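Local coordinates for protein lectin (PDB 4HR6) that forms part of a three-chain, nontoxic, carbohydrate-binding seed lectin homologous to type II ribosome-inactivating proteins, at residues B[77-82]-B[139-144]; B[23-28]-B[113-118]; B[37-42]-B[59-64]; B[14-19]-B[94-99]. All blocks are in the same frame, centred on the assembly; numbering follows the deposited sequence.

Interaction 1: residues B[77-82]-B[139-144]; sequences TRQTIV and PDLAIV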
loop_
_atom_site.group_PDB
_atom_site.type_symbol
_atom_site.label_atom_id
_atom_site.label_comp_id
_atom_site.label_asym_id
_atom_site.label_seq_id
_atom_site.Cartn_x
_atom_site.Cartn_y
_atom_site.Cartn_z
ATOM N N THR B 77 -3.140 -1.253 26.543
ATOM C CA THR B 77 -3.305 -1.442 25.107
ATOM C C THR B 77 -2.062 -1.057 24.317
ATOM O O THR B 77 -1.142 -0.422 24.828
ATOM C CB THR B 77 -4.497 -0.639 24.568
ATOM O OG1 THR B 77 -4.181 0.755 24.606
ATOM C CG2 THR B 77 -5.766 -0.919 25.405
ATOM N N ARG B 78 -2.050 -1.452 23.055
ATOM C CA ARG B 78 -0.945 -1.154 22.151
ATOM C C ARG B 78 -0.625 0.352 22.046
ATOM O O ARG B 78 0.532 0.726 21.823
ATOM C CB ARG B 78 -1.262 -1.707 20.756
ATOM C CG ARG B 78 -1.175 -3.221 20.648
ATOM C CD ARG B 78 -1.837 -3.742 19.381
ATOM N NE ARG B 78 -3.302 -3.705 19.501
ATOM C CZ ARG B 78 -4.137 -3.861 18.486
ATOM N NH1 ARG B 78 -3.668 -4.053 17.261
ATOM N NH2 ARG B 78 -5.448 -3.822 18.688
ATOM N N GLN B 79 -1.642 1.197 22.203
ATOM C CA GLN B 79 -1.490 2.656 22.121
ATOM C C GLN B 79 -0.866 3.284 23.365
ATOM O O GLN B 79 -0.801 4.499 23.486
ATOM C CB GLN B 79 -2.835 3.294 21.841
ATOM C CG GLN B 79 -3.325 2.941 20.452
ATOM C CD GLN B 79 -4.754 3.326 20.230
ATOM O OE1 GLN B 79 -5.637 2.478 20.242
ATOM N NE2 GLN B 79 -4.996 4.616 20.018
ATOM N N THR B 80 -0.396 2.433 24.269
ATOM C CA THR B 80 0.245 2.822 25.497
ATOM C C THR B 80 1.676 2.275 25.576
ATOM O O THR B 80 2.452 2.666 26.432
ATOM C CB THR B 80 -0.594 2.254 26.659
ATOM O OG1 THR B 80 -1.750 3.086 26.830
ATOM C CG2 THR B 80 0.180 2.190 27.952
ATOM N N ILE B 81 2.039 1.362 24.690
ATOM C CA ILE B 81 3.267 0.622 24.865
ATOM C C ILE B 81 4.303 1.087 23.874
ATOM O O ILE B 81 4.070 1.057 22.671
ATOM C CB ILE B 81 3.020 -0.883 24.680
ATOM C CG1 ILE B 81 2.091 -1.389 25.789
ATOM C CG2 ILE B 81 4.327 -1.646 24.697
ATOM C CD1 ILE B 81 1.382 -2.672 25.441
ATOM N N VAL B 82 5.461 1.479 24.389
ATOM C CA VAL B 82 6.515 2.023 23.563
ATOM C C VAL B 82 7.202 0.919 22.779
ATOM O O VAL B 82 7.420 -0.173 23.305
ATOM C CB VAL B 82 7.575 2.828 24.385
ATOM C CG1 VAL B 82 6.972 4.113 24.904
ATOM C CG2 VAL B 82 8.115 2.029 25.565
ATOM N N PRO B 139 2.630 3.551 19.009
ATOM C CA PRO B 139 1.774 3.476 17.831
ATOM C C PRO B 139 0.463 4.197 18.024
ATOM O O PRO B 139 -0.115 4.160 19.106
ATOM C CB PRO B 139 1.502 1.978 17.662
ATOM C CG PRO B 139 1.899 1.345 18.935
ATOM C CD PRO B 139 2.943 2.223 19.560
ATOM N N ASP B 140 -0.004 4.840 16.973
ATOM C CA ASP B 140 -1.283 5.521 17.003
ATOM C C ASP B 140 -2.255 4.721 16.124
ATOM O O ASP B 140 -1.956 3.602 15.733
ATOM C CB ASP B 140 -1.093 6.956 16.499
ATOM C CG ASP B 140 -2.057 7.956 17.156
ATOM O OD1 ASP B 140 -1.744 9.179 17.129
ATOM O OD2 ASP B 140 -3.117 7.529 17.687
ATOM N N LEU B 141 -3.397 5.310 15.795
ATOM C CA LEU B 141 -4.428 4.636 15.022
ATOM C C LEU B 141 -4.006 4.238 13.615
ATOM O O LEU B 141 -4.552 3.294 13.038
ATOM C CB LEU B 141 -5.677 5.520 14.959
ATOM C CG LEU B 141 -6.406 5.635 16.297
ATOM C CD1 LEU B 141 -7.489 6.699 16.246
ATOM C CD2 LEU B 141 -7.017 4.288 16.666
ATOM N N ALA B 142 -3.049 4.959 13.050
ATOM C CA ALA B 142 -2.495 4.585 11.768
ATOM C C ALA B 142 -1.948 3.154 11.803
ATOM O O ALA B 142 -2.285 2.346 10.953
ATOM C CB ALA B 142 -1.407 5.568 11.356
ATOM N N ILE B 143 -1.103 2.856 12.785
ATOM C CA ILE B 143 -0.524 1.534 12.922
ATOM C C ILE B 143 -1.585 0.513 13.367
ATOM O O ILE B 143 -1.739 -0.522 12.752
ATOM C CB ILE B 143 0.687 1.560 13.875
ATOM C CG1 ILE B 143 1.838 2.313 13.175
ATOM C CG2 ILE B 143 1.109 0.151 14.268
ATOM C CD1 ILE B 143 3.163 2.382 13.899
ATOM N N VAL B 144 -2.328 0.829 14.417
ATOM C CA VAL B 144 -3.299 -0.094 14.984
ATOM C C VAL B 144 -4.366 -0.527 13.989
ATOM O O VAL B 144 -4.733 -1.703 13.977
ATOM C CB VAL B 144 -3.929 0.489 16.258
ATOM C CG1 VAL B 144 -5.196 -0.251 16.650
ATOM C CG2 VAL B 144 -2.921 0.420 17.395
HETATM O O HOH W 1 -1.275 6.181 20.553
#
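Pro139 lays the methylene edge of its ring against backbone oxygens of the 77-82 loop, with Pro139 CG 3.3 Å from Arg78 O and Pro139 CD 3.5 Å from Ile81 O. A proline suits this place because its CG and CD methylenes, CD being next to the ring nitrogen, are slightly polarised and can lie against carbonyl oxygens.

The van der Waals packing centres on Val144, whose two methyls serve different partners. Val144 CG1, anti to the backbone N (chi1 164°), lies 3.8 Å above one face of the Arg78 guanidinium, offset toward its rim. Val144 CG2 is 4.0 Å from Gln79 CG, where the two side chains meet at about a right angle. Beyond CG the glutamine chain is extended, and its amide ends beside Leu141, with Gln79 NE2 3.9 Å from Leu141 CD2.

Polar linkage is indirect. One water donates to Pro139 O at 2.7 Å and, weakly, to Gln79 O, a loose water bridge between the two backbones.

The charge of Arg78 is met by carboxylates beyond the contact: NE pairs with Glu71 of helix 67-74 and NH1 with Glu147 and Asp148 of helix 141-159, while Phe67 adds a cation-pi contact. The loop that follows helix 67-74 is packed against the first turn of helix 141-159, with Ile81 reaching helix 103-119 and Ile143 turned to helix 121-132.

Interaction 2: residues B[23-28]-B[113-118]; sequences EDMVAV and MVLEAS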
loop_
_atom_site.group_PDB
_atom_site.type_symbol
_atom_site.label_atom_id
_atom_site.label_comp_id
_atom_site.label_asym_id
_atom_site.label_seq_id
_atom_site.Cartn_x
_atom_site.Cartn_y
_atom_site.Cartn_z
ATOM N N GLU B 23 0.471 -20.426 8.217
ATOM C CA GLU B 23 -0.891 -20.410 7.738
ATOM C C GLU B 23 -1.702 -19.193 8.229
ATOM O O GLU B 23 -2.516 -18.670 7.474
ATOM C CB GLU B 23 -1.579 -21.719 8.114
ATOM C CG GLU B 23 -2.603 -22.148 7.092
ATOM C CD GLU B 23 -3.158 -23.519 7.381
ATOM O OE1 GLU B 23 -4.344 -23.589 7.781
ATOM O OE2 GLU B 23 -2.405 -24.504 7.215
ATOM N N ASP B 24 -1.479 -18.758 9.472
ATOM C CA ASP B 24 -2.163 -17.594 10.063
ATOM C C ASP B 24 -1.191 -16.442 10.313
ATOM O O ASP B 24 -1.587 -15.360 10.742
ATOM C CB ASP B 24 -2.801 -17.968 11.411
ATOM C CG ASP B 24 -3.918 -19.021 11.288
ATOM O OD1 ASP B 24 -4.550 -19.162 10.219
ATOM O OD2 ASP B 24 -4.176 -19.711 12.286
ATOM N N MET B 25 0.086 -16.680 10.061
ATOM C CA MET B 25 1.137 -15.757 10.445
ATOM C C MET B 25 0.981 -15.226 11.874
ATOM O O MET B 25 0.952 -14.016 12.111
ATOM C CB MET B 25 1.283 -14.611 9.431
ATOM C CG MET B 25 2.741 -14.139 9.344
ATOM S SD MET B 25 2.974 -12.737 8.256
ATOM C CE MET B 25 4.584 -12.183 8.816
ATOM N N VAL B 26 0.877 -16.152 12.819
ATOM C CA VAL B 26 0.874 -15.803 14.227
ATOM C C VAL B 26 2.007 -16.540 14.920
ATOM O O VAL B 26 2.400 -17.635 14.501
ATOM C CB VAL B 26 -0.445 -16.163 14.942
ATOM C CG1 VAL B 26 -1.579 -15.277 14.444
ATOM C CG2 VAL B 26 -0.785 -17.649 14.762
ATOM N N ALA B 27 2.500 -15.937 15.993
ATOM C CA ALA B 27 3.437 -16.586 16.881
ATOM C C ALA B 27 2.705 -17.653 17.686
ATOM O O ALA B 27 1.650 -17.401 18.208
ATOM C CB ALA B 27 4.057 -15.561 17.808
ATOM N N VAL B 28 3.261 -18.846 17.764
ATOM C CA VAL B 28 2.617 -19.933 18.519
ATOM C C VAL B 28 3.397 -20.433 19.732
ATOM O O VAL B 28 2.813 -21.013 20.644
ATOM C CB VAL B 28 2.291 -21.149 17.615
ATOM C CG1 VAL B 28 1.406 -20.731 16.469
ATOM C CG2 VAL B 28 3.541 -21.809 17.085
ATOM N N MET B 113 6.964 -5.424 16.258
ATOM C CA MET B 113 8.218 -5.017 15.646
ATOM C C MET B 113 8.772 -6.038 14.672
ATOM O O MET B 113 9.634 -5.690 13.852
ATOM C CB MET B 113 9.256 -4.718 16.704
ATOM C CG MET B 113 8.985 -3.437 17.461
ATOM S SD MET B 113 10.243 -3.041 18.694
ATOM C CE MET B 113 11.632 -2.604 17.639
ATOM N N VAL B 114 8.276 -7.279 14.717
ATOM C CA VAL B 114 8.755 -8.309 13.796
ATOM C C VAL B 114 7.664 -8.760 12.816
ATOM O O VAL B 114 7.835 -8.665 11.596
ATOM C CB VAL B 114 9.306 -9.528 14.568
ATOM C CG1 VAL B 114 9.722 -10.613 13.599
ATOM C CG2 VAL B 114 10.495 -9.115 15.427
ATOM N N LEU B 115 6.530 -9.232 13.332
ATOM C CA LEU B 115 5.534 -9.808 12.457
ATOM C C LEU B 115 4.720 -8.722 11.773
ATOM O O LEU B 115 4.493 -8.791 10.583
ATOM C CB LEU B 115 4.616 -10.778 13.208
ATOM C CG LEU B 115 5.256 -12.004 13.849
ATOM C CD1 LEU B 115 4.182 -12.878 14.499
ATOM C CD2 LEU B 115 6.014 -12.798 12.806
ATOM N N GLU B 116 4.265 -7.727 12.522
ATOM C CA GLU B 116 3.415 -6.703 11.937
ATOM C C GLU B 116 4.209 -5.803 10.974
ATOM O O GLU B 116 3.695 -5.369 9.939
ATOM C CB GLU B 116 2.720 -5.908 13.038
ATOM C CG GLU B 116 1.882 -6.751 13.997
ATOM C CD GLU B 116 0.802 -7.522 13.295
ATOM O OE1 GLU B 116 -0.115 -6.879 12.765
ATOM O OE2 GLU B 116 0.877 -8.773 13.239
ATOM N N ALA B 117 5.475 -5.559 11.300
ATOM C CA ALA B 117 6.361 -4.845 10.385
ATOM C C ALA B 117 6.561 -5.609 9.090
ATOM O O ALA B 117 6.724 -4.984 8.041
ATOM C CB ALA B 117 7.695 -4.587 11.030
ATOM N N SER B 118 6.586 -6.950 9.155
ATOM C CA SER B 118 6.748 -7.742 7.941
ATOM C C SER B 118 5.526 -7.626 7.030
ATOM O O SER B 118 5.634 -7.767 5.823
ATOM C CB SER B 118 7.001 -9.212 8.274
ATOM O OG SER B 118 8.234 -9.370 8.979
#
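Met25 packs on Leu115 and Ser118, and Ala27 on Leu115, in a small, buried apolar contact near the centre of the chain, where the turn leading into strand 26-32, and the strand itself, face helix 103-119. Met25 reaches furthest. Its chain is extended beyond CG, and chi3 of 163° sends CE on to the helix, so that Met25 CE lies 3.8 Å from Leu115 O and 3.9 Å from Ser118 CB. A long, unbranched methionine suits this place because its terminal methyl can reach the helix from the turn.

Leu115 answers with both methyls: Leu115 CD2 turns to Met25 CE at 4.3 Å, whereas Leu115 CD1 rests 3.8 Å from Ala27 N and 4.3 Å from Ala27 CB. The small alanine lets the leucine come close to the strand backbone.

Met25 and Val26 both face Asp21 in a G1 beta bulge, and Met25 adopts the positive phi (45°) of its first position. Across the contact, the helix contains a wider pi-type turn at 113-116. Ser118 suits this buried surface because its hydroxyl is spent within the helix: Ser118 OG donates to Val114 O at 2.7 Å, an oxygen that also accepts from Ser118 N, and CB is left to meet the methionine. Met25 also packs on Trp150 of helix 141-159 and on Leu24 of a neighbouring lectin chain, whose Arg21 bonds to Ser118 O.

Interaction 3: residues B[37-42]-B[59-64]; sequences ESYFFL and NVLNFD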
loop_
_atom_site.group_PDB
_atom_site.type_symbol
_atom_site.label_atom_id
_atom_site.label_comp_id
_atom_site.label_asym_id
_atom_site.label_seq_id
_atom_site.Cartn_x
_atom_site.Cartn_y
_atom_site.Cartn_z
ATOM N N GLU B 37 12.800 -25.900 28.676
ATOM C CA GLU B 37 11.433 -25.417 28.740
ATOM C C GLU B 37 11.094 -24.747 27.421
ATOM O O GLU B 37 11.972 -24.187 26.765
ATOM C CB GLU B 37 11.275 -24.401 29.852
ATOM C CG GLU B 37 11.823 -24.836 31.196
ATOM C CD GLU B 37 11.037 -25.970 31.820
ATOM O OE1 GLU B 37 9.796 -25.960 31.769
ATOM O OE2 GLU B 37 11.673 -26.875 32.386
ATOM N N SER B 38 9.816 -24.829 27.050
ATOM C CA SER B 38 9.273 -24.112 25.932
ATOM C C SER B 38 7.903 -23.593 26.362
ATOM O O SER B 38 7.308 -24.067 27.342
ATOM C CB SER B 38 9.191 -25.020 24.700
ATOM O OG SER B 38 8.293 -26.105 24.911
ATOM N N TYR B 39 7.405 -22.586 25.657
ATOM C CA TYR B 39 6.166 -21.937 26.061
ATOM C C TYR B 39 5.274 -21.776 24.857
ATOM O O TYR B 39 5.714 -21.317 23.808
ATOM C CB TYR B 39 6.457 -20.598 26.726
ATOM C CG TYR B 39 7.390 -20.730 27.891
ATOM C CD1 TYR B 39 8.752 -20.723 27.696
ATOM C CD2 TYR B 39 6.904 -20.914 29.175
ATOM C CE1 TYR B 39 9.622 -20.881 28.748
ATOM C CE2 TYR B 39 7.769 -21.080 30.240
ATOM C CZ TYR B 39 9.134 -21.055 30.013
ATOM O OH TYR B 39 10.033 -21.214 31.048
ATOM N N PHE B 40 4.025 -22.201 25.012
ATOM C CA PHE B 40 3.074 -22.282 23.920
ATOM C C PHE B 40 1.904 -21.414 24.291
ATOM O O PHE B 40 1.485 -21.412 25.452
ATOM C CB PHE B 40 2.586 -23.721 23.728
ATOM C CG PHE B 40 3.541 -24.588 22.974
ATOM C CD1 PHE B 40 4.697 -25.048 23.567
ATOM C CD2 PHE B 40 3.278 -24.954 21.662
ATOM C CE1 PHE B 40 5.576 -25.860 22.862
ATOM C CE2 PHE B 40 4.157 -25.749 20.948
ATOM C CZ PHE B 40 5.311 -26.211 21.552
ATOM N N PHE B 41 1.382 -20.672 23.315
ATOM C CA PHE B 41 0.133 -19.951 23.526
ATOM C C PHE B 41 -0.995 -20.946 23.709
ATOM O O PHE B 41 -0.973 -22.036 23.154
ATOM C CB PHE B 41 -0.173 -19.012 22.350
ATOM C CG PHE B 41 0.663 -17.759 22.350
ATOM C CD1 PHE B 41 1.841 -17.697 21.635
ATOM C CD2 PHE B 41 0.286 -16.662 23.101
ATOM C CE1 PHE B 41 2.629 -16.561 21.647
ATOM C CE2 PHE B 41 1.070 -15.514 23.119
ATOM C CZ PHE B 41 2.243 -15.464 22.388
ATOM N N LEU B 42 -1.988 -20.523 24.475
ATOM C CA LEU B 42 -3.144 -21.308 24.811
ATOM C C LEU B 42 -3.895 -21.776 23.545
ATOM O O LEU B 42 -4.456 -22.856 23.520
ATOM C CB LEU B 42 -4.037 -20.471 25.719
ATOM C CG LEU B 42 -5.266 -21.085 26.384
ATOM C CD1 LEU B 42 -4.919 -22.372 27.131
ATOM C CD2 LEU B 42 -5.854 -20.044 27.323
ATOM N N ASN B 59 5.337 -25.853 28.250
ATOM C CA ASN B 59 4.406 -25.123 29.102
ATOM C C ASN B 59 3.384 -24.402 28.250
ATOM O O ASN B 59 3.696 -23.938 27.156
ATOM C CB ASN B 59 5.172 -24.124 29.954
ATOM C CG ASN B 59 6.223 -24.793 30.786
ATOM O OD1 ASN B 59 5.908 -25.361 31.824
ATOM N ND2 ASN B 59 7.476 -24.756 30.331
ATOM N N VAL B 60 2.177 -24.298 28.767
ATOM C CA VAL B 60 1.090 -23.620 28.093
ATOM C C VAL B 60 0.797 -22.302 28.818
ATOM O O VAL B 60 0.500 -22.296 30.000
ATOM C CB VAL B 60 -0.175 -24.494 28.085
ATOM C CG1 VAL B 60 -1.303 -23.814 27.329
ATOM C CG2 VAL B 60 0.138 -25.838 27.454
ATOM N N LEU B 61 0.862 -21.191 28.095
ATOM C CA LEU B 61 0.605 -19.879 28.688
ATOM C C LEU B 61 -0.880 -19.718 28.945
ATOM O O LEU B 61 -1.697 -20.390 28.330
ATOM C CB LEU B 61 1.142 -18.768 27.765
ATOM C CG LEU B 61 2.644 -18.924 27.523
ATOM C CD1 LEU B 61 3.149 -18.102 26.357
ATOM C CD2 LEU B 61 3.440 -18.607 28.783
ATOM N N ASN B 62 -1.229 -18.837 29.868
ATOM C CA ASN B 62 -2.621 -18.604 30.216
ATOM C C ASN B 62 -3.206 -17.398 29.483
ATOM O O ASN B 62 -4.056 -16.704 30.007
ATOM C CB ASN B 62 -2.791 -18.468 31.735
ATOM C CG ASN B 62 -1.992 -17.318 32.319
ATOM O OD1 ASN B 62 -0.920 -16.951 31.813
ATOM N ND2 ASN B 62 -2.499 -16.753 33.411
ATOM N N PHE B 63 -2.743 -17.177 28.254
ATOM C CA PHE B 63 -3.354 -16.217 27.338
ATOM C C PHE B 63 -3.053 -16.684 25.921
ATOM O O PHE B 63 -2.187 -17.549 25.711
ATOM C CB PHE B 63 -2.808 -14.793 27.544
ATOM C CG PHE B 63 -1.321 -14.723 27.682
ATOM C CD1 PHE B 63 -0.516 -14.633 26.584
ATOM C CD2 PHE B 63 -0.735 -14.777 28.932
ATOM C CE1 PHE B 63 0.860 -14.574 26.721
ATOM C CE2 PHE B 63 0.629 -14.732 29.084
ATOM C CZ PHE B 63 1.433 -14.630 27.979
ATOM N N ASP B 64 -3.776 -16.124 24.958
ATOM C CA ASP B 64 -3.620 -16.538 23.579
ATOM C C ASP B 64 -2.942 -15.439 22.754
ATOM O O ASP B 64 -2.557 -14.386 23.286
ATOM C CB ASP B 64 -4.936 -17.082 22.995
ATOM C CG ASP B 64 -5.995 -16.053 22.808
ATOM O OD1 ASP B 64 -5.692 -14.928 22.363
ATOM O OD2 ASP B 64 -7.167 -16.394 23.048
#
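Strands 37-40 and 57-60 are the two parallel strands of a beta-alpha-beta unit, joined through helix 46-51, and they pair Tyr39 with Asn59 and Phe40 with Val60. Asn59 N donates to Ser38 O (2.8 Å), Phe40 N to Asn59 O (2.8 Å), and Leu61 N to Phe40 O in an almost straight bond of 2.7 Å.

Asn59 extends the ladder with its side chain. Asn59 ND2 gives a second bond to Ser38 O at 3.1 Å, reaching that oxygen from the face opposite Asn59 N, and a nearly linear one to Glu37 OE1 at 3.0 Å, in the amide plane and on the anti lone pair. Two N-H donors on one nitrogen make asparagine well suited here and fix the rotation of its amide, which lies alongside the Tyr39 ring, planes 24° apart. The other carboxylate oxygen, Glu37 OE2, bonds to His57.

Past the strands the two segments remain together: Leu42 N donates to Phe63 O at 3.2 Å, and Phe41 CE2 touches the edge of the Phe63 ring, 3.7 Å from Phe63 CE1. Phe40 stacks on Phe49 of helix 46-51, whereas Leu61 and Phe63 pack on helix 103-119, with Phe63 also against helix 67-74.

Interaction 4: residues B[14-19]-B[94-99]; sequences ESITLA and NLFNAD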
loop_
_atom_site.group_PDB
_atom_site.type_symbol
_atom_site.label_atom_id
_atom_site.label_comp_id
_atom_site.label_asym_id
_atom_site.label_seq_id
_atom_site.Cartn_x
_atom_site.Cartn_y
_atom_site.Cartn_z
ATOM N N GLU B 14 21.604 -12.983 24.890
ATOM C CA GLU B 14 20.585 -13.961 25.180
ATOM C C GLU B 14 19.776 -14.165 23.895
ATOM O O GLU B 14 19.280 -13.192 23.312
ATOM C CB GLU B 14 19.665 -13.446 26.270
ATOM C CG GLU B 14 20.338 -13.001 27.564
ATOM C CD GLU B 14 19.517 -11.947 28.299
ATOM O OE1 GLU B 14 19.016 -10.987 27.633
ATOM O OE2 GLU B 14 19.370 -12.077 29.535
ATOM N N SER B 15 19.623 -15.414 23.462
ATOM C CA SER B 15 18.834 -15.733 22.263
ATOM C C SER B 15 17.534 -16.450 22.606
ATOM O O SER B 15 17.504 -17.333 23.461
ATOM C CB SER B 15 19.645 -16.598 21.322
ATOM O OG SER B 15 20.591 -15.814 20.635
ATOM N N ILE B 16 16.449 -16.050 21.954
ATOM C CA ILE B 16 15.215 -16.827 21.975
ATOM C C ILE B 16 14.873 -17.281 20.562
ATOM O O ILE B 16 15.255 -16.637 19.594
ATOM C CB ILE B 16 14.036 -16.044 22.548
ATOM C CG1 ILE B 16 13.647 -14.869 21.641
ATOM C CG2 ILE B 16 14.364 -15.561 23.965
ATOM C CD1 ILE B 16 12.407 -14.149 22.115
ATOM N N THR B 17 14.179 -18.409 20.458
ATOM C CA THR B 17 13.700 -18.888 19.183
ATOM C C THR B 17 12.185 -18.835 19.199
ATOM O O THR B 17 11.541 -19.432 20.054
ATOM C CB THR B 17 14.150 -20.326 18.913
ATOM O OG1 THR B 17 15.565 -20.347 18.795
ATOM C CG2 THR B 17 13.565 -20.838 17.615
ATOM N N LEU B 18 11.636 -18.156 18.208
ATOM C CA LEU B 18 10.224 -17.908 18.121
ATOM C C LEU B 18 9.651 -18.670 16.927
ATOM O O LEU B 18 10.210 -18.623 15.826
ATOM C CB LEU B 18 10.046 -16.415 17.971
ATOM C CG LEU B 18 8.651 -15.851 17.844
ATOM C CD1 LEU B 18 7.941 -15.882 19.179
ATOM C CD2 LEU B 18 8.792 -14.429 17.323
ATOM N N ALA B 19 8.548 -19.381 17.150
ATOM C CA ALA B 19 7.946 -20.219 16.113
ATOM C C ALA B 19 6.655 -19.592 15.611
ATOM O O ALA B 19 5.820 -19.147 16.393
ATOM C CB ALA B 19 7.683 -21.630 16.641
ATOM N N ASN B 94 13.217 -10.491 28.859
ATOM C CA ASN B 94 12.117 -10.965 29.661
ATOM C C ASN B 94 11.622 -12.348 29.221
ATOM O O ASN B 94 11.237 -13.168 30.061
ATOM C CB ASN B 94 10.938 -10.000 29.600
ATOM C CG ASN B 94 11.250 -8.646 30.192
ATOM O OD1 ASN B 94 11.994 -8.522 31.163
ATOM N ND2 ASN B 94 10.685 -7.611 29.592
ATOM N N LEU B 95 11.565 -12.563 27.904
ATOM C CA LEU B 95 11.223 -13.874 27.354
ATOM C C LEU B 95 12.298 -14.896 27.701
ATOM O O LEU B 95 11.980 -16.017 28.050
ATOM C CB LEU B 95 11.060 -13.832 25.833
ATOM C CG LEU B 95 9.837 -13.178 25.186
ATOM C CD1 LEU B 95 9.490 -13.832 23.851
ATOM C CD2 LEU B 95 8.633 -13.180 26.077
ATOM N N PHE B 96 13.556 -14.504 27.583
ATOM C CA PHE B 96 14.665 -15.389 27.907
ATOM C C PHE B 96 14.632 -15.879 29.352
ATOM O O PHE B 96 14.867 -17.063 29.598
ATOM C CB PHE B 96 15.994 -14.715 27.634
ATOM C CG PHE B 96 17.183 -15.617 27.829
ATOM C CD1 PHE B 96 17.610 -16.450 26.814
ATOM C CD2 PHE B 96 17.876 -15.621 29.029
ATOM C CE1 PHE B 96 18.710 -17.268 26.982
ATOM C CE2 PHE B 96 18.970 -16.451 29.213
ATOM C CZ PHE B 96 19.392 -17.274 28.180
ATOM N N ASN B 97 14.295 -14.981 30.283
ATOM C CA ASN B 97 14.174 -15.314 31.694
ATOM C C ASN B 97 12.819 -15.883 32.045
ATOM O O ASN B 97 12.585 -16.232 33.200
ATOM C CB ASN B 97 14.388 -14.061 32.550
ATOM C CG ASN B 97 15.762 -13.446 32.351
ATOM O OD1 ASN B 97 15.903 -12.229 32.275
ATOM N ND2 ASN B 97 16.775 -14.286 32.257
ATOM N N ALA B 98 11.910 -15.923 31.067
ATOM C CA ALA B 98 10.553 -16.409 31.287
ATOM C C ALA B 98 9.907 -15.733 32.492
ATOM O O ALA B 98 9.253 -16.362 33.310
ATOM C CB ALA B 98 10.539 -17.922 31.437
ATOM N N ASP B 99 10.043 -14.416 32.552
ATOM C CA ASP B 99 9.477 -13.643 33.644
ATOM C C ASP B 99 7.977 -13.477 33.482
ATOM O O ASP B 99 7.534 -12.712 32.635
ATOM C CB ASP B 99 10.149 -12.277 33.701
ATOM C CG ASP B 99 9.915 -11.580 34.998
ATOM O OD1 ASP B 99 10.841 -10.875 35.412
ATOM O OD2 ASP B 99 8.824 -11.737 35.605
#
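Phe96 packs flat against Glu14, with Glu14 CB over one face of the Phe96 ring in a CH-pi contact, 3.7 Å from the ring centroid and 16° off its normal. Chi1 of -175° puts Phe96 CG anti to the backbone N. The rim of the ring meets a different kind of partner: Ser15 O sits in the ring plane, 3.5 Å from Phe96 CD1, where the weakly positive aromatic hydrogens suit a carbonyl oxygen.

Ile16 branches to serve both helix residues. Ile16 CG2 comes to the ring edge and is 4.1 Å from Phe96 CB, while the other branch carries CD1 to Leu95. Ile16 CD1 and Leu95 CD1, 3.4 Å apart, are tighter than usual van der Waals contact.

Helix 85-96 ends here, and Ala98, with positive phi, closes it in a Schellman motif just beyond the packed residues. Strand 15-21 meets the helix end through these side chains, and Leu95 continues inward to helix 103-119.

The glutamate divides its roles: its aliphatic CB packs on the aromatic face, whereas its carboxylate bonds to Ser93 of the same helix 85-96, and to Ser10, and pairs with Lys12. Between the two segments themselves cohesion therefore rests chiefly on dispersion and shape, and the polar link between strand and helix lies just outside them.

How the interactions relate
Three of the contacts gather on one mixed sheet. Interactions 2, 3 and 4 use the successive strands 15-21, 26-32, 37-40 and 57-60, and Val28, in strand 26-32, joins its neighbours through Val28 N to Ala19 O (2.9 Å) and Val28 O to Phe41 N (3.0 Å), both probable hydrogen bonds. Interactions 3 and 4, centres about 13 Å apart, touch where Tyr39 meets Ala98. Interaction 1, joining the 77-82 loop to helix 141-159, stands away from the sheet, its centre about 17 Å from that of interaction 2. Along the chain, 37-42 and 59-64 pair locally, whereas the segments of interactions 1, 2 and 4 alternate, consistent with one interlocked unit; interactions 2 and 4 join the sheet to helices 103-119 and 85-96.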